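Local coordinates for UDP-galactopyranose mutase (Deinococcus radiodurans, PDB 3HDQ), which probably interconverts UDP-galactopyranose and UDP-galactofuranose, using a bound FAD cofactor, at residues Arg169-Tyr172 against Asn173-Arg177. Residues are numbered along the deposited sequence; the frame is centred on the assembly and turned at random.
Sequences RDLY and NKFFR. With GDU (galactose-uridine-5'-diphosphate), chain K.
D170 and K174 meet one helical turn apart because CG of D170 lies opposite its backbone N (chi1 -168°), which sends the carboxylate along the helix toward K174, whose own chain is nearly extended up to its last bend. NZ then reaches OD1 of D170 at 3.0 Å, on the syn lone pair, and makes a weaker bond to OD2, an i to i+4 salt bridge. A short acid and a long amine one turn later suit this spacing; OD1 also bonds Y133, and a water joins OD2 to ND2 of N173. With an alanine in place of K174, the D170 carboxylate would probably lose the charge that balances it.

Y172, also anti at chi1 (167°), sets its ring against the side chains of the following turn. CB of R177 comes over one face in an off-centre CH-pi contact, 4.2 Å from the ring centroid, and CB of F176 touches CD1 obliquely. The flat ring of Y172 thus gives the CB methylene of R177 a face to rest on. Here the helix widens into a pi-type turn: the carbonyl O of Y172 accepts from N of F176 and, at 2.9 Å and almost straight (169°), from N of R177.

This turn supplies part of the uridine site. The carbonyl O of F175 receives N3 of the substrate's uracil at 2.9 Å, and CD1 of F176 lies 3.2 Å from the uracil's O2. L171 and F175 lie side by side, CD2 to CE1 at 4.0 Å, as suits buried apolar residues.

Within helix 159-184, Y172 and F176 rest on V163 from an earlier turn, and R169 pairs with E160 and E151. Beyond it, L171 packs on helix 126-133, while F175 reaches both that helix and strand 111-115.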
loop_
_atom_site.group_PDB
_atom_site.type_symbol
_atom_site.label_atom_id
_atom_site.label_comp_id
_atom_site.label_asym_id
_atom_site.label_seq_id
_atom_site.Cartn_x
_atom_site.Cartn_y
_atom_site.Cartn_z
ATOM N N ARG A 169 -3.184 44.422 -17.718
ATOM C CA ARG A 169 -1.762 44.193 -17.525
ATOM C C ARG A 169 -1.324 44.118 -16.048
ATOM O O ARG A 169 -0.413 43.367 -15.704
ATOM C CB ARG A 169 -0.996 45.284 -18.281
ATOM C CG ARG A 169 0.504 45.214 -18.171
ATOM C CD ARG A 169 1.084 44.063 -18.960
ATOM N NE ARG A 169 0.564 43.961 -20.326
ATOM C CZ ARG A 169 1.049 43.115 -21.230
ATOM N NH1 ARG A 169 2.064 42.321 -20.908
ATOM N NH2 ARG A 169 0.525 43.053 -22.448
ATOM N N ASP A 170 -1.962 44.885 -15.173
ATOM C CA ASP A 170 -1.587 44.834 -13.753
ATOM C C ASP A 170 -2.004 43.518 -13.073
ATOM O O ASP A 170 -1.224 42.903 -12.345
ATOM C CB ASP A 170 -2.163 46.023 -12.984
ATOM C CG ASP A 170 -1.570 46.150 -11.599
ATOM O OD1 ASP A 170 -2.331 46.328 -10.623
ATOM O OD2 ASP A 170 -0.333 46.053 -11.486
ATOM N N LEU A 171 -3.236 43.088 -13.309
ATOM C CA LEU A 171 -3.720 41.848 -12.720
ATOM C C LEU A 171 -2.944 40.664 -13.282
ATOM O O LEU A 171 -2.653 39.697 -12.572
ATOM C CB LEU A 171 -5.224 41.704 -12.953
ATOM C CG LEU A 171 -6.035 42.670 -12.087
ATOM C CD1 LEU A 171 -7.511 42.614 -12.469
ATOM C CD2 LEU A 171 -5.817 42.350 -10.592
ATOM N N TYR A 172 -2.593 40.771 -14.561
ATOM C CA TYR A 172 -1.738 39.800 -15.223
ATOM C C TYR A 172 -0.367 39.716 -14.561
ATOM O O TYR A 172 0.146 38.624 -14.323
ATOM C CB TYR A 172 -1.592 40.159 -16.709
ATOM C CG TYR A 172 -0.486 39.418 -17.428
ATOM C CD1 TYR A 172 -0.684 38.129 -17.899
ATOM C CD2 TYR A 172 0.753 40.015 -17.650
ATOM C CE1 TYR A 172 0.321 37.445 -18.567
ATOM C CE2 TYR A 172 1.762 39.341 -18.319
ATOM C CZ TYR A 172 1.537 38.053 -18.772
ATOM O OH TYR A 172 2.521 37.366 -19.435
ATOM N N ASN A 173 0.239 40.863 -14.273
ATOM C CA ASN A 173 1.564 40.857 -13.656
ATOM C C ASN A 173 1.509 40.335 -12.224
ATOM O O ASN A 173 2.478 39.752 -11.726
ATOM C CB ASN A 173 2.195 42.250 -13.648
ATOM C CG ASN A 173 2.536 42.763 -15.045
ATOM O OD1 ASN A 173 2.704 41.998 -15.994
ATOM N ND2 ASN A 173 2.644 44.076 -15.165
ATOM N N LYS A 174 0.371 40.543 -11.567
ATOM C CA LYS A 174 0.248 40.207 -10.154
ATOM C C LYS A 174 -0.099 38.748 -9.860
ATOM O O LYS A 174 0.360 38.201 -8.860
ATOM C CB LYS A 174 -0.720 41.168 -9.452
ATOM C CG LYS A 174 0.020 42.303 -8.785
ATOM C CD LYS A 174 -0.827 43.527 -8.538
ATOM C CE LYS A 174 0.061 44.645 -7.973
ATOM N NZ LYS A 174 -0.404 46.003 -8.385
ATOM N N PHE A 175 -0.886 38.125 -10.738
ATOM C CA PHE A 175 -1.360 36.761 -10.512
ATOM C C PHE A 175 -0.793 35.714 -11.491
ATOM O O PHE A 175 -0.619 34.554 -11.119
ATOM C CB PHE A 175 -2.899 36.718 -10.530
ATOM C CG PHE A 175 -3.540 37.414 -9.355
ATOM C CD1 PHE A 175 -3.747 38.784 -9.370
ATOM C CD2 PHE A 175 -3.933 36.695 -8.234
ATOM C CE1 PHE A 175 -4.322 39.422 -8.286
ATOM C CE2 PHE A 175 -4.509 37.334 -7.147
ATOM C CZ PHE A 175 -4.699 38.696 -7.172
ATOM N N PHE A 176 -0.510 36.114 -12.734
ATOM C CA PHE A 176 -0.141 35.145 -13.772
ATOM C C PHE A 176 1.312 35.137 -14.251
ATOM O O PHE A 176 1.920 34.065 -14.342
ATOM C CB PHE A 176 -1.082 35.249 -14.972
ATOM C CG PHE A 176 -2.442 34.712 -14.695
ATOM C CD1 PHE A 176 -2.727 33.379 -14.917
ATOM C CD2 PHE A 176 -3.427 35.532 -14.175
ATOM C CE1 PHE A 176 -3.977 32.883 -14.650
ATOM C CE2 PHE A 176 -4.680 35.040 -13.900
ATOM C CZ PHE A 176 -4.956 33.717 -14.136
ATOM N N ARG A 177 1.861 36.308 -14.569
ATOM C CA ARG A 177 3.195 36.359 -15.154
ATOM C C ARG A 177 4.236 35.645 -14.302
ATOM O O ARG A 177 4.904 34.723 -14.779
ATOM C CB ARG A 177 3.645 37.791 -15.429
ATOM C CG ARG A 177 4.952 37.849 -16.227
ATOM C CD ARG A 177 5.384 39.266 -16.542
ATOM N NE ARG A 177 5.475 40.080 -15.333
ATOM C CZ ARG A 177 6.226 41.173 -15.224
ATOM N NH1 ARG A 177 6.965 41.580 -16.255
ATOM N NH2 ARG A 177 6.250 41.852 -14.083
HETATM N N1 GDU K . -1.670 30.110 -13.076
HETATM C C2 GDU K . -1.194 31.134 -12.539
HETATM N N3 GDU K . -1.244 31.691 -11.405
HETATM C C4 GDU K . -1.995 31.013 -10.519
HETATM C C5 GDU K . -2.643 29.761 -10.976
HETATM C C6 GDU K . -2.445 29.355 -12.245
HETATM O O2 GDU K . -0.369 31.863 -13.437
HETATM O O4 GDU K . -2.117 31.403 -9.360
HETATM C C1D GDU K . -1.404 29.705 -14.427
HETATM C C2D GDU K . -0.082 28.958 -14.723
HETATM O O2D GDU K . 0.360 29.140 -16.063
HETATM C C3D GDU K . -0.501 27.529 -14.444
HETATM C C4D GDU K . -1.834 27.525 -15.190
HETATM O O4D GDU K . -2.402 28.820 -14.973
HETATM O O3D GDU K . 0.449 26.601 -14.960
HETATM C C5D GDU K . -2.731 26.317 -14.964
HETATM O O5D GDU K . -3.053 26.382 -13.562
HETATM P PA GDU K . -3.326 25.076 -12.686
HETATM O O1A GDU K . -3.937 25.510 -11.398
HETATM O O2A GDU K . -4.287 24.234 -13.416
HETATM O O3A GDU K . -1.959 24.349 -12.333
HETATM P PB GDU K . -1.867 22.796 -12.040
HETATM O O1B GDU K . -0.411 22.631 -11.810
HETATM O O2B GDU K . -2.241 21.878 -13.144
HETATM O O3B GDU K . -2.593 22.353 -10.677
HETATM C "C1'" GDU K . -3.039 21.084 -10.160
HETATM C "C2'" GDU K . -4.442 20.777 -10.725
HETATM C "C3'" GDU K . -5.276 22.061 -10.507
HETATM C "C4'" GDU K . -5.498 22.226 -8.973
HETATM C "C5'" GDU K . -4.115 22.176 -8.265
HETATM C "C6'" GDU K . -4.214 22.039 -6.718
HETATM O "O2'" GDU K . -4.380 20.349 -12.098
HETATM O "O3'" GDU K . -6.514 21.948 -11.243
HETATM O "O4'" GDU K . -6.359 21.156 -8.530
HETATM O "O5'" GDU K . -3.120 21.217 -8.720
HETATM O "O6'" GDU K . -4.051 23.305 -6.035
HETATM O O HOH W 1 2.237 45.555 -12.249
#